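Local coordinates for protein kappa-carrageenase (Pseudoalteromonas carrageenovora, PDB 1DYP) that cleaves the beta-1,4 linkages inside kappa-carrageenan chains between 4-sulfated D-galactose and 3,6-anhydro-D-galactose, here as the catalytic domain of a longer periplasmic enzyme, at residues Ala116-Ser121 with Glu137-Glu142; Ser86-Ser91 with Asn226-Gln231; Gly98-Arg103 with Val197-Asp202. The protein carries 1 engineered substitution. All blocks are in the same frame, centred on the assembly; numbering follows the deposited sequence.

Contact 1. Residues Ala116-Ser121 with Glu137-Glu142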
ATOM      1  N   ALA A 116       0.953  -3.111  -4.110  1.00  5.41           N
ATOM      2  CA  ALA A 116       0.113  -2.242  -3.309  1.00  5.36           C
ATOM      3  C   ALA A 116       0.343  -0.767  -3.583  1.00  5.38           C
ATOM      4  O   ALA A 116       1.466  -0.330  -3.832  1.00  5.46           O
ATOM      5  CB  ALA A 116       0.347  -2.524  -1.822  1.00  5.41           C
ATOM      6  N   PHE A 117      -0.751  -0.018  -3.549  1.00  5.31           N
ATOM      7  CA  PHE A 117      -0.740   1.424  -3.719  1.00  5.43           C
ATOM      8  C   PHE A 117      -1.528   1.838  -2.488  1.00  5.52           C
ATOM      9  O   PHE A 117      -2.702   1.498  -2.340  1.00  5.35           O
ATOM     10  CB  PHE A 117      -1.449   1.823  -5.016  1.00  5.37           C
ATOM     11  CG  PHE A 117      -1.580   3.309  -5.212  1.00  5.46           C
ATOM     12  CD1 PHE A 117      -0.569   4.180  -4.812  1.00  5.45           C
ATOM     13  CD2 PHE A 117      -2.710   3.833  -5.824  1.00  5.35           C
ATOM     14  CE1 PHE A 117      -0.683   5.555  -5.018  1.00  5.66           C
ATOM     15  CE2 PHE A 117      -2.838   5.202  -6.039  1.00  5.66           C
ATOM     16  CZ  PHE A 117      -1.823   6.066  -5.635  1.00  5.49           C
ATOM     17  N   TRP A 118      -0.866   2.550  -1.589  1.00  5.75           N
ATOM     18  CA  TRP A 118      -1.495   2.928  -0.337  1.00  6.11           C
ATOM     19  C   TRP A 118      -0.812   4.132   0.282  1.00  6.39           C
ATOM     20  O   TRP A 118       0.108   4.706  -0.294  1.00  6.48           O
ATOM     21  CB  TRP A 118      -1.418   1.736   0.625  1.00  6.54           C
ATOM     22  CG  TRP A 118      -0.010   1.218   0.834  1.00  6.68           C
ATOM     23  CD1 TRP A 118       0.866   0.809  -0.129  1.00  6.96           C
ATOM     24  CD2 TRP A 118       0.669   1.055   2.086  1.00  6.76           C
ATOM     25  NE1 TRP A 118       2.051   0.404   0.442  1.00  7.04           N
ATOM     26  CE2 TRP A 118       1.956   0.546   1.801  1.00  7.01           C
ATOM     27  CE3 TRP A 118       0.315   1.288   3.420  1.00  6.86           C
ATOM     28  CZ2 TRP A 118       2.893   0.266   2.801  1.00  7.10           C
ATOM     29  CZ3 TRP A 118       1.249   1.007   4.419  1.00  7.21           C
ATOM     30  CH2 TRP A 118       2.521   0.503   4.100  1.00  7.19           C
HETATM   31  N   MSE A 119      -1.284   4.523   1.454  1.00  6.43           N
HETATM   32  CA  MSE A 119      -0.694   5.644   2.166  1.00  6.74           C
HETATM   33  C   MSE A 119      -0.874   5.382   3.649  1.00  6.94           C
HETATM   34  O   MSE A 119      -1.884   4.814   4.077  1.00  6.59           O
HETATM   35  CB  MSE A 119      -1.349   6.970   1.750  1.00  7.26           C
HETATM   36  CG  MSE A 119      -2.845   7.072   2.008  1.00  7.43           C
HETATM   37 SE   MSE A 119      -3.622   8.634   1.164  1.00  7.59          SE
HETATM   38  CE  MSE A 119      -4.115   7.819  -0.525  1.00  8.24           C
ATOM     39  N   TYR A 120       0.117   5.770   4.436  1.00  7.09           N
ATOM     40  CA  TYR A 120       0.037   5.541   5.863  1.00  7.56           C
ATOM     41  C   TYR A 120       0.765   6.615   6.634  1.00  7.96           C
ATOM     42  O   TYR A 120       1.690   7.249   6.127  1.00  7.89           O
ATOM     43  CB  TYR A 120       0.611   4.163   6.221  1.00  7.74           C
ATOM     44  CG  TYR A 120       2.105   4.003   6.011  1.00  8.03           C
ATOM     45  CD1 TYR A 120       2.664   4.033   4.732  1.00  8.07           C
ATOM     46  CD2 TYR A 120       2.955   3.776   7.095  1.00  8.20           C
ATOM     47  CE1 TYR A 120       4.031   3.831   4.538  1.00  8.30           C
ATOM     48  CE2 TYR A 120       4.320   3.576   6.913  1.00  8.52           C
ATOM     49  CZ  TYR A 120       4.851   3.601   5.635  1.00  8.37           C
ATOM     50  OH  TYR A 120       6.203   3.385   5.457  1.00  8.76           O
ATOM     51  N   SER A 121       0.330   6.805   7.870  1.00  8.38           N
ATOM     52  CA  SER A 121       0.916   7.802   8.745  1.00  8.93           C
ATOM     53  C   SER A 121       1.882   7.137   9.702  1.00  9.46           C
ATOM     54  O   SER A 121       2.041   5.917   9.711  1.00  9.22           O
ATOM     55  CB  SER A 121      -0.179   8.478   9.568  1.00  8.83           C
ATOM     56  OG  SER A 121      -0.706   7.569  10.526  1.00  8.73           O
ATOM     57  N   GLU A 137      -4.289   4.574   7.760  1.00  6.95           N
ATOM     58  CA  GLU A 137      -3.770   3.930   6.562  1.00  6.67           C
ATOM     59  C   GLU A 137      -4.891   3.724   5.560  1.00  6.57           C
ATOM     60  O   GLU A 137      -5.918   3.129   5.883  1.00  6.48           O
ATOM     61  CB  GLU A 137      -3.158   2.568   6.902  1.00  6.56           C
ATOM     62  CG  GLU A 137      -2.622   1.804   5.690  1.00  7.08           C
ATOM     63  CD  GLU A 137      -2.210   0.382   6.030  1.00  7.08           C
ATOM     64  OE1 GLU A 137      -1.802   0.144   7.186  1.00  7.20           O
ATOM     65  OE2 GLU A 137      -2.278  -0.497   5.144  1.00  7.31           O
ATOM     66  N   ILE A 138      -4.701   4.240   4.352  1.00  6.52           N
ATOM     67  CA  ILE A 138      -5.685   4.062   3.293  1.00  6.38           C
ATOM     68  C   ILE A 138      -5.016   3.239   2.205  1.00  6.33           C
ATOM     69  O   ILE A 138      -3.989   3.633   1.657  1.00  6.47           O
ATOM     70  CB  ILE A 138      -6.153   5.402   2.686  1.00  6.43           C
ATOM     71  CG1 ILE A 138      -6.880   6.234   3.745  1.00  6.65           C
ATOM     72  CG2 ILE A 138      -7.092   5.124   1.507  1.00  6.51           C
ATOM     73  CD1 ILE A 138      -7.396   7.580   3.243  1.00  6.89           C
ATOM     74  N   ASP A 139      -5.591   2.081   1.909  1.00  6.41           N
ATOM     75  CA  ASP A 139      -5.034   1.214   0.884  1.00  6.76           C
ATOM     76  C   ASP A 139      -5.843   1.409  -0.389  1.00  6.57           C
ATOM     77  O   ASP A 139      -6.984   0.958  -0.482  1.00  6.89           O
ATOM     78  CB  ASP A 139      -5.099  -0.229   1.369  1.00  7.11           C
ATOM     79  CG  ASP A 139      -4.449  -0.395   2.720  1.00  7.69           C
ATOM     80  OD1 ASP A 139      -3.217  -0.206   2.806  1.00  7.47           O
ATOM     81  OD2 ASP A 139      -5.170  -0.683   3.698  1.00  8.93           O
ATOM     82  N   VAL A 140      -5.258   2.098  -1.366  1.00  6.39           N
ATOM     83  CA  VAL A 140      -5.963   2.351  -2.619  1.00  6.28           C
ATOM     84  C   VAL A 140      -6.272   1.010  -3.260  1.00  6.21           C
ATOM     85  O   VAL A 140      -7.380   0.773  -3.741  1.00  6.00           O
ATOM     86  CB  VAL A 140      -5.123   3.217  -3.564  1.00  6.47           C
ATOM     87  CG1 VAL A 140      -5.926   3.533  -4.822  1.00  6.79           C
ATOM     88  CG2 VAL A 140      -4.718   4.501  -2.855  1.00  6.81           C
ATOM     89  N   VAL A 141      -5.279   0.132  -3.267  1.00  6.26           N
ATOM     90  CA  VAL A 141      -5.465  -1.211  -3.783  1.00  6.16           C
ATOM     91  C   VAL A 141      -4.349  -2.127  -3.314  1.00  6.40           C
ATOM     92  O   VAL A 141      -3.204  -1.708  -3.148  1.00  6.08           O
ATOM     93  CB  VAL A 141      -5.518  -1.264  -5.339  1.00  6.18           C
ATOM     94  CG1 VAL A 141      -4.168  -0.879  -5.937  1.00  6.29           C
ATOM     95  CG2 VAL A 141      -5.909  -2.667  -5.786  1.00  6.24           C
ATOM     96  N   GLU A 142      -4.719  -3.372  -3.057  1.00  6.51           N
ATOM     97  CA  GLU A 142      -3.781  -4.413  -2.687  1.00  7.19           C
ATOM     98  C   GLU A 142      -4.198  -5.531  -3.619  1.00  6.95           C
ATOM     99  O   GLU A 142      -5.298  -6.071  -3.514  1.00  7.23           O
ATOM    100  CB  GLU A 142      -3.935  -4.811  -1.225  1.00  7.91           C
ATOM    101  CG  GLU A 142      -3.152  -3.898  -0.303  1.00  8.86           C
ATOM    102  CD  GLU A 142      -3.428  -4.172   1.149  1.00  9.33           C
ATOM    103  OE1 GLU A 142      -4.539  -3.836   1.609  1.00 10.16           O
ATOM    104  OE2 GLU A 142      -2.544  -4.730   1.827  1.00 10.08           O
TER

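Contact 2. Residues Ser86-Ser91 with Asn226-Gln231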
ATOM      1  N   SER A  86      12.290  -6.773  -1.267  1.00  6.63           N
ATOM      2  CA  SER A  86      11.351  -6.209  -2.221  1.00  6.49           C
ATOM      3  C   SER A  86      11.580  -4.728  -2.453  1.00  6.60           C
ATOM      4  O   SER A  86      12.534  -4.147  -1.931  1.00  6.66           O
ATOM      5  CB  SER A  86       9.915  -6.455  -1.760  1.00  6.64           C
ATOM      6  OG  SER A  86       9.018  -6.283  -2.842  1.00  5.91           O
ATOM      7  N   GLY A  87      10.693  -4.126  -3.238  1.00  6.43           N
ATOM      8  CA  GLY A  87      10.818  -2.720  -3.567  1.00  6.42           C
ATOM      9  C   GLY A  87       9.697  -1.845  -3.050  1.00  6.36           C
ATOM     10  O   GLY A  87       8.548  -2.275  -2.920  1.00  6.26           O
ATOM     11  N   VAL A  88      10.046  -0.598  -2.764  1.00  6.22           N
ATOM     12  CA  VAL A  88       9.096   0.375  -2.250  1.00  6.54           C
ATOM     13  C   VAL A  88       9.468   1.783  -2.695  1.00  6.68           C
ATOM     14  O   VAL A  88      10.640   2.087  -2.942  1.00  6.84           O
ATOM     15  CB  VAL A  88       9.061   0.351  -0.697  1.00  6.49           C
ATOM     16  CG1 VAL A  88      10.451   0.648  -0.144  1.00  6.68           C
ATOM     17  CG2 VAL A  88       8.049   1.368  -0.171  1.00  6.93           C
ATOM     18  N   ALA A  89       8.447   2.622  -2.826  1.00  6.67           N
ATOM     19  CA  ALA A  89       8.612   4.028  -3.177  1.00  6.80           C
ATOM     20  C   ALA A  89       7.625   4.725  -2.247  1.00  6.84           C
ATOM     21  O   ALA A  89       6.412   4.624  -2.427  1.00  6.83           O
ATOM     22  CB  ALA A  89       8.243   4.274  -4.636  1.00  6.85           C
ATOM     23  N   LYS A  90       8.152   5.404  -1.232  1.00  7.02           N
ATOM     24  CA  LYS A  90       7.327   6.099  -0.246  1.00  7.51           C
ATOM     25  C   LYS A  90       7.575   7.599  -0.361  1.00  7.52           C
ATOM     26  O   LYS A  90       8.709   8.054  -0.223  1.00  7.77           O
ATOM     27  CB  LYS A  90       7.701   5.610   1.155  1.00  7.82           C
ATOM     28  CG  LYS A  90       6.953   6.265   2.307  1.00  8.46           C
ATOM     29  CD  LYS A  90       7.582   5.823   3.626  1.00  9.25           C
ATOM     30  CE  LYS A  90       6.913   6.441   4.842  1.00  9.83           C
ATOM     31  NZ  LYS A  90       7.603   5.986   6.094  1.00 10.72           N
ATOM     32  N   SER A  91       6.522   8.372  -0.607  1.00  7.70           N
ATOM     33  CA  SER A  91       6.698   9.812  -0.751  1.00  7.74           C
ATOM     34  C   SER A  91       7.179  10.426   0.549  1.00  8.08           C
ATOM     35  O   SER A  91       6.725  10.053   1.631  1.00  7.89           O
ATOM     36  CB  SER A  91       5.393  10.491  -1.193  1.00  7.79           C
ATOM     37  OG  SER A  91       4.438  10.550  -0.144  1.00  7.34           O
ATOM     38  N   ASN A 226       1.908   9.227   4.094  1.00  7.48           N
ATOM     39  CA  ASN A 226       2.883   9.183   3.007  1.00  7.29           C
ATOM     40  C   ASN A 226       2.361   8.261   1.919  1.00  7.12           C
ATOM     41  O   ASN A 226       1.990   7.122   2.194  1.00  7.13           O
ATOM     42  CB  ASN A 226       4.236   8.653   3.496  1.00  7.86           C
ATOM     43  CG  ASN A 226       4.848   9.524   4.567  1.00  8.09           C
ATOM     44  OD1 ASN A 226       4.440   9.480   5.732  1.00  9.00           O
ATOM     45  ND2 ASN A 226       5.826  10.336   4.179  1.00  8.20           N
ATOM     46  N   LEU A 227       2.335   8.757   0.686  1.00  6.70           N
ATOM     47  CA  LEU A 227       1.848   7.973  -0.445  1.00  6.45           C
ATOM     48  C   LEU A 227       2.887   6.916  -0.788  1.00  6.53           C
ATOM     49  O   LEU A 227       4.058   7.230  -1.009  1.00  6.84           O
ATOM     50  CB  LEU A 227       1.600   8.883  -1.640  1.00  6.41           C
ATOM     51  CG  LEU A 227       0.782   8.248  -2.761  1.00  6.52           C
ATOM     52  CD1 LEU A 227      -0.568   7.769  -2.221  1.00  6.60           C
ATOM     53  CD2 LEU A 227       0.591   9.279  -3.864  1.00  6.88           C
ATOM     54  N   THR A 228       2.446   5.666  -0.866  1.00  6.40           N
ATOM     55  CA  THR A 228       3.369   4.569  -1.099  1.00  6.35           C
ATOM     56  C   THR A 228       2.990   3.548  -2.168  1.00  6.16           C
ATOM     57  O   THR A 228       1.825   3.203  -2.344  1.00  6.15           O
ATOM     58  CB  THR A 228       3.587   3.817   0.233  1.00  6.59           C
ATOM     59  OG1 THR A 228       3.836   4.770   1.274  1.00  6.60           O
ATOM     60  CG2 THR A 228       4.762   2.860   0.144  1.00  6.90           C
ATOM     61  N   LEU A 229       4.008   3.082  -2.881  1.00  6.08           N
ATOM     62  CA  LEU A 229       3.867   2.043  -3.893  1.00  6.07           C
ATOM     63  C   LEU A 229       4.851   0.985  -3.403  1.00  5.97           C
ATOM     64  O   LEU A 229       6.020   1.284  -3.157  1.00  5.98           O
ATOM     65  CB  LEU A 229       4.280   2.565  -5.271  1.00  6.11           C
ATOM     66  CG  LEU A 229       3.308   3.570  -5.899  1.00  6.34           C
ATOM     67  CD1 LEU A 229       4.018   4.401  -6.960  1.00  6.81           C
ATOM     68  CD2 LEU A 229       2.122   2.821  -6.488  1.00  6.34           C
ATOM     69  N   SER A 230       4.385  -0.244  -3.224  1.00  5.87           N
ATOM     70  CA  SER A 230       5.277  -1.283  -2.733  1.00  6.10           C
ATOM     71  C   SER A 230       4.726  -2.652  -3.043  1.00  5.95           C
ATOM     72  O   SER A 230       3.548  -2.802  -3.339  1.00  6.08           O
ATOM     73  CB  SER A 230       5.454  -1.152  -1.217  1.00  6.20           C
ATOM     74  OG  SER A 230       4.215  -1.333  -0.549  1.00  6.97           O
ATOM     75  N   GLN A 231       5.590  -3.655  -2.980  1.00  5.75           N
ATOM     76  CA  GLN A 231       5.156  -5.018  -3.232  1.00  5.80           C
ATOM     77  C   GLN A 231       5.521  -5.866  -2.025  1.00  5.94           C
ATOM     78  O   GLN A 231       6.690  -5.967  -1.651  1.00  6.00           O
ATOM     79  CB  GLN A 231       5.808  -5.566  -4.500  1.00  6.07           C
ATOM     80  CG  GLN A 231       5.332  -6.959  -4.857  1.00  6.24           C
ATOM     81  CD  GLN A 231       5.574  -7.297  -6.308  1.00  6.75           C
ATOM     82  OE1 GLN A 231       4.806  -6.899  -7.186  1.00  7.38           O
ATOM     83  NE2 GLN A 231       6.652  -8.025  -6.572  1.00  6.56           N
TER

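Contact 3. Residues Gly98-Arg103 with Val197-Asp202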
ATOM      1  N   GLY A  98      -7.779  14.445  -1.081  1.00  9.41           N
ATOM      2  CA  GLY A  98      -7.408  14.608  -2.472  1.00  9.12           C
ATOM      3  C   GLY A  98      -7.720  13.365  -3.276  1.00  8.98           C
ATOM      4  O   GLY A  98      -8.171  12.356  -2.729  1.00  8.67           O
ATOM      5  N   TYR A  99      -7.502  13.443  -4.582  1.00  8.82           N
ATOM      6  CA  TYR A  99      -7.742  12.297  -5.441  1.00  8.85           C
ATOM      7  C   TYR A  99      -6.385  11.714  -5.803  1.00  8.61           C
ATOM      8  O   TYR A  99      -5.480  12.440  -6.224  1.00  8.36           O
ATOM      9  CB  TYR A  99      -8.481  12.700  -6.711  1.00  9.48           C
ATOM     10  CG  TYR A  99      -8.795  11.506  -7.573  1.00 10.20           C
ATOM     11  CD1 TYR A  99      -9.780  10.593  -7.196  1.00 10.74           C
ATOM     12  CD2 TYR A  99      -8.067  11.249  -8.732  1.00 10.72           C
ATOM     13  CE1 TYR A  99     -10.032   9.455  -7.952  1.00 11.63           C
ATOM     14  CE2 TYR A  99      -8.308  10.112  -9.491  1.00 11.42           C
ATOM     15  CZ  TYR A  99      -9.292   9.221  -9.095  1.00 11.69           C
ATOM     16  OH  TYR A  99      -9.533   8.094  -9.838  1.00 13.24           O
ATOM     17  N   TYR A 100      -6.251  10.404  -5.628  1.00  8.16           N
ATOM     18  CA  TYR A 100      -5.004   9.705  -5.907  1.00  8.03           C
ATOM     19  C   TYR A 100      -5.229   8.647  -6.970  1.00  8.06           C
ATOM     20  O   TYR A 100      -6.253   7.972  -6.973  1.00  7.71           O
ATOM     21  CB  TYR A 100      -4.488   9.007  -4.651  1.00  7.81           C
ATOM     22  CG  TYR A 100      -4.312   9.894  -3.446  1.00  7.70           C
ATOM     23  CD1 TYR A 100      -5.412  10.331  -2.705  1.00  7.55           C
ATOM     24  CD2 TYR A 100      -3.040  10.257  -3.012  1.00  7.83           C
ATOM     25  CE1 TYR A 100      -5.243  11.102  -1.557  1.00  7.41           C
ATOM     26  CE2 TYR A 100      -2.860  11.023  -1.871  1.00  7.63           C
ATOM     27  CZ  TYR A 100      -3.963  11.439  -1.147  1.00  7.65           C
ATOM     28  OH  TYR A 100      -3.779  12.169   0.000  1.00  7.69           O
ATOM     29  N   GLU A 101      -4.253   8.480  -7.853  1.00  7.97           N
ATOM     30  CA  GLU A 101      -4.381   7.490  -8.906  1.00  8.35           C
ATOM     31  C   GLU A 101      -3.032   6.958  -9.351  1.00  7.92           C
ATOM     32  O   GLU A 101      -2.068   7.704  -9.482  1.00  7.74           O
ATOM     33  CB  GLU A 101      -5.110   8.104 -10.102  1.00  9.22           C
ATOM     34  CG  GLU A 101      -5.246   7.194 -11.303  1.00 10.82           C
ATOM     35  CD  GLU A 101      -6.022   7.854 -12.426  1.00 11.47           C
ATOM     36  OE1 GLU A 101      -7.219   8.156 -12.220  1.00 12.53           O
ATOM     37  OE2 GLU A 101      -5.436   8.072 -13.508  1.00 12.54           O
ATOM     38  N   ALA A 102      -2.965   5.651  -9.567  1.00  7.71           N
ATOM     39  CA  ALA A 102      -1.742   5.027 -10.043  1.00  7.47           C
ATOM     40  C   ALA A 102      -2.132   4.045 -11.138  1.00  7.64           C
ATOM     41  O   ALA A 102      -3.157   3.370 -11.039  1.00  7.50           O
ATOM     42  CB  ALA A 102      -1.025   4.302  -8.908  1.00  7.70           C
ATOM     43  N   ARG A 103      -1.329   4.003 -12.193  1.00  7.49           N
ATOM     44  CA  ARG A 103      -1.560   3.098 -13.314  1.00  7.84           C
ATOM     45  C   ARG A 103      -0.584   1.968 -13.044  1.00  7.67           C
ATOM     46  O   ARG A 103       0.628   2.133 -13.181  1.00  7.60           O
ATOM     47  CB  ARG A 103      -1.247   3.807 -14.632  1.00  8.25           C
ATOM     48  CG  ARG A 103      -1.576   2.976 -15.850  1.00  9.22           C
ATOM     49  CD  ARG A 103      -2.057   3.848 -16.994  1.00 10.58           C
ATOM     50  NE  ARG A 103      -2.521   3.034 -18.109  1.00 11.01           N
ATOM     51  CZ  ARG A 103      -1.721   2.468 -19.008  1.00 11.47           C
ATOM     52  NH1 ARG A 103      -0.405   2.631 -18.935  1.00 11.62           N
ATOM     53  NH2 ARG A 103      -2.238   1.726 -19.974  1.00 12.39           N
ATOM     54  N   VAL A 197      -8.367   6.613  -5.542  1.00  6.70           N
ATOM     55  CA  VAL A 197      -9.178   6.823  -4.365  1.00  6.90           C
ATOM     56  C   VAL A 197      -9.368   8.315  -4.166  1.00  7.23           C
ATOM     57  O   VAL A 197      -8.451   9.107  -4.385  1.00  7.24           O
ATOM     58  CB  VAL A 197      -8.529   6.207  -3.098  1.00  7.05           C
ATOM     59  CG1 VAL A 197      -7.288   6.987  -2.699  1.00  7.29           C
ATOM     60  CG2 VAL A 197      -9.543   6.181  -1.965  1.00  7.10           C
ATOM     61  N   ASN A 198     -10.583   8.699  -3.804  1.00  7.51           N
ATOM     62  CA  ASN A 198     -10.865  10.093  -3.540  1.00  7.58           C
ATOM     63  C   ASN A 198     -11.067  10.170  -2.042  1.00  7.80           C
ATOM     64  O   ASN A 198     -11.932   9.490  -1.486  1.00  7.55           O
ATOM     65  CB  ASN A 198     -12.123  10.557  -4.265  1.00  7.84           C
ATOM     66  CG  ASN A 198     -12.339  12.045  -4.125  1.00  8.18           C
ATOM     67  OD1 ASN A 198     -11.381  12.814  -4.125  1.00  8.41           O
ATOM     68  ND2 ASN A 198     -13.596  12.463  -4.018  1.00  8.68           N
ATOM     69  N   VAL A 199     -10.252  10.987  -1.391  1.00  7.90           N
ATOM     70  CA  VAL A 199     -10.325  11.140   0.050  1.00  8.15           C
ATOM     71  C   VAL A 199     -10.786  12.539   0.432  1.00  8.49           C
ATOM     72  O   VAL A 199     -10.197  13.530   0.004  1.00  8.47           O
ATOM     73  CB  VAL A 199      -8.939  10.889   0.697  1.00  8.00           C
ATOM     74  CG1 VAL A 199      -9.051  10.909   2.209  1.00  8.14           C
ATOM     75  CG2 VAL A 199      -8.372   9.556   0.215  1.00  8.05           C
ATOM     76  N   THR A 200     -11.854  12.611   1.221  1.00  8.96           N
ATOM     77  CA  THR A 200     -12.368  13.887   1.709  1.00  9.44           C
ATOM     78  C   THR A 200     -12.474  13.708   3.217  1.00  9.74           C
ATOM     79  O   THR A 200     -12.280  12.604   3.725  1.00  9.46           O
ATOM     80  CB  THR A 200     -13.768  14.219   1.148  1.00  9.57           C
ATOM     81  OG1 THR A 200     -14.756  13.414   1.803  1.00  9.92           O
ATOM     82  CG2 THR A 200     -13.816  13.964  -0.350  1.00  9.61           C
ATOM     83  N   LYS A 201     -12.774  14.775   3.946  1.00 10.05           N
ATOM     84  CA  LYS A 201     -12.880  14.634   5.389  1.00 10.57           C
ATOM     85  C   LYS A 201     -14.061  13.756   5.776  1.00 10.23           C
ATOM     86  O   LYS A 201     -14.097  13.217   6.880  1.00 10.55           O
ATOM     87  CB  LYS A 201     -13.020  15.999   6.063  1.00 11.34           C
ATOM     88  CG  LYS A 201     -14.160  16.850   5.543  1.00 12.45           C
ATOM     89  CD  LYS A 201     -14.352  18.081   6.421  0.80 13.32           C
ATOM     90  CE  LYS A 201     -13.029  18.771   6.729  1.00 14.04           C
ATOM     91  NZ  LYS A 201     -12.306  19.231   5.509  0.80 14.60           N
ATOM     92  N   ASP A 202     -15.011  13.590   4.860  1.00 10.08           N
ATOM     93  CA  ASP A 202     -16.205  12.798   5.144  1.00  9.89           C
ATOM     94  C   ASP A 202     -16.303  11.429   4.480  1.00  9.33           C
ATOM     95  O   ASP A 202     -16.920  10.515   5.036  1.00  9.16           O
ATOM     96  CB  ASP A 202     -17.457  13.593   4.771  1.00 10.75           C
ATOM     97  CG  ASP A 202     -17.518  14.939   5.460  1.00 11.44           C
ATOM     98  OD1 ASP A 202     -17.359  14.975   6.696  1.00 12.69           O
ATOM     99  OD2 ASP A 202     -17.730  15.954   4.766  0.50 12.15           O
TER

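Contact 1. Residues Ala116-Ser121 with Glu137-Glu142
Phe117 faces two successive residues of the antiparallel partner, Val140 and Val141, and this extra residue shifts the register by one before Trp118 pairs with Asp139. Phe117 O accepts a nearly straight bond from Val141 N (3.1 Å) and a weak, strongly bent one from Val140 N, while Phe117 N donates to Val141 O. Beyond the irregularity, Met119 and Ile138 exchange a further pair of backbone bonds.

The tight side is apolar. A chi1 of 175° puts CG of Phe117 anti to the backbone N. The ring lies against Val140, whose CB is 3.4 Å from Phe117 CD2. Val140 CG2 sits over one ring face, 4.0 Å from the Phe117 centroid and offset toward the rim, a CH-pi contact. Met119, a selenomethionine here, runs beside Ile138 in the same direction, its CG 3.8 Å from Ile138 CB. Tyr100 and Val197 of the facing strands pack against Met119.

The other face, with Ala116, Trp118, Tyr120, Glu137, Asp139 and Glu142, has fewer close carbon contacts, and its Trp118 is partly exposed. Glu137, extended beyond CG, brings OE2 to 3.6 Å from Trp118 CE3, with carboxylate and ring planes 57° apart. Asp139 lies alongside the indole, and its OD1 is 2.5 Å from Glu137 OE2. Ala116 CB merely brushes Glu142 CG at 4.1 Å. Outside partners steady these groups: Tyr135 OH bonds Glu137 OE1, and Ser230 OG bonds Trp118 NE1.

A classic beta bulge at Val140 and Val141 thus lets the nucleophile Glu137, the active-site Asp139 and the proton donor Glu142 share one face although two residues rather than one separate Asp139 from Glu142. This is the Glu-X-Asp-X-X-Glu active-site motif of bulge-containing family 16 glycoside hydrolases.

Contact 2. Residues Ser86-Ser91 with Asn226-Gln231
Ser86 turns its OG anti to its own backbone N (chi1 -162°), toward the Gln231 carbonyl, and at the opposite end of the ladder Asn226 carries CG anti to its carbonyl carbon (chi1 -61°), on the side where Ser91 lies. Each gives a side-chain bond that extends the backbone pairing. Ser86 OG donates to Gln231 O at 2.6 Å, tilted from the carbonyl plane. Asn226 ND2 reaches Ser91 O at 2.7 Å along an almost straight N-H (170°), and donor and acceptor lie in each other's planes. Ser91 replies through its hydroxyl: OG accepts from Leu227 N at 2.9 Å, and also bonds Ala93 O just beyond the segment.

Between these ends the antiparallel backbones bond in the usual way, with Ala89 and Leu229 each donating N-H to the other's carbonyl oxygen, Ser91 N donating to Leu227 O, and Gln231 N giving a longer bond to Gly87 O.

On the face of Val88, Lys90, Thr228 and Ser230 the side chains pack together. Val88 CG2 meets Thr228 CG2 at 3.6 Å, and the extended Lys90 runs across Thr228 and Asn226 at a slant, CG 3.6 Å from Thr228 OG1 and CE 3.7 Å from Asn226 CG. Within its own strand, Thr228 OG1 donates to Asn226 O, from above the carbonyl plane. Lys90 NZ goes on to a salt bridge with Glu36 and a hydrogen bond with Tyr120 OH. The opposite face, with Ala89 and Leu229, turns to the apolar interior, where Leu229 rests on Phe117 and Val262.

The chemistry implies a division of labour: two buried hydroxyls and the side-chain amide of the partly exposed Asn226 satisfy backbone groups at both ends of the pairing, while Lys90, whose charge the salt bridge to Glu36 probably offsets, probably helps hold Tyr120 in place.

Contact 3. Residues Gly98-Arg103 with Val197-Asp202
Gly98 and Val199 form the first of two hydrogen-bonded antiparallel pairs, each amide donating to the other residue's oxygen. Gly98 N approaches a lone pair of Val199 O at 2.8 Å, in the carbonyl plane, and Gly98 holds backbone angles (phi 145°, psi 176°) at which a CB would collide with the carbonyl oxygen before it. Tyr100 and Val197 make the second pair, with Tyr100 N 2.8 Å from Val197 O.

The apolar contacts lie on the face of Tyr100. Its CG is anti to the carbonyl carbon (chi1 -55°), and the side chain runs beside Val197 in the same direction, CD1 3.8 Å from Val197 CG1. Farther along the ring, Tyr100 CE1 touches Val199 CG2 at 3.9 Å. On the other face Tyr99 and Asn198 cross at about a right angle, Asn198 CB meeting the ring edge at CD1 (3.8 Å).

Tyr100 OH bonds Asn96 O, outside both segments. After the strand ends, Thr200 OG1 accepts from Asp202 N, an ST turn leading into strand 203-208. Strand 98-105 is flanked on its other side by strand 258-270, while Tyr100 packs on Phe117 of strand 113-120 and Val197 on Ile204 and Trp206 of strand 203-208.

Following the chain from the N terminus, residues 86-91 open the widest loop, which contact 2 closes only at 226-231. Within it, 98-103 pairs with 197-202 in contact 3, and deeper still 116-121 meets 137-142 in contact 1, so the three loops nest without crossing. Contacts 1 and 2 are side by side in one sheet: strands 113-120 and 225-233 are neighbours, joined by probable backbone bonds such as Trp118 O to Thr228 N. Contact 3 lies in the layer packed against them, where Ala102 meets Phe117 and Tyr100 meets Leu227. Together they tie the catalytic strand to both layers of the family 16 beta-sandwich.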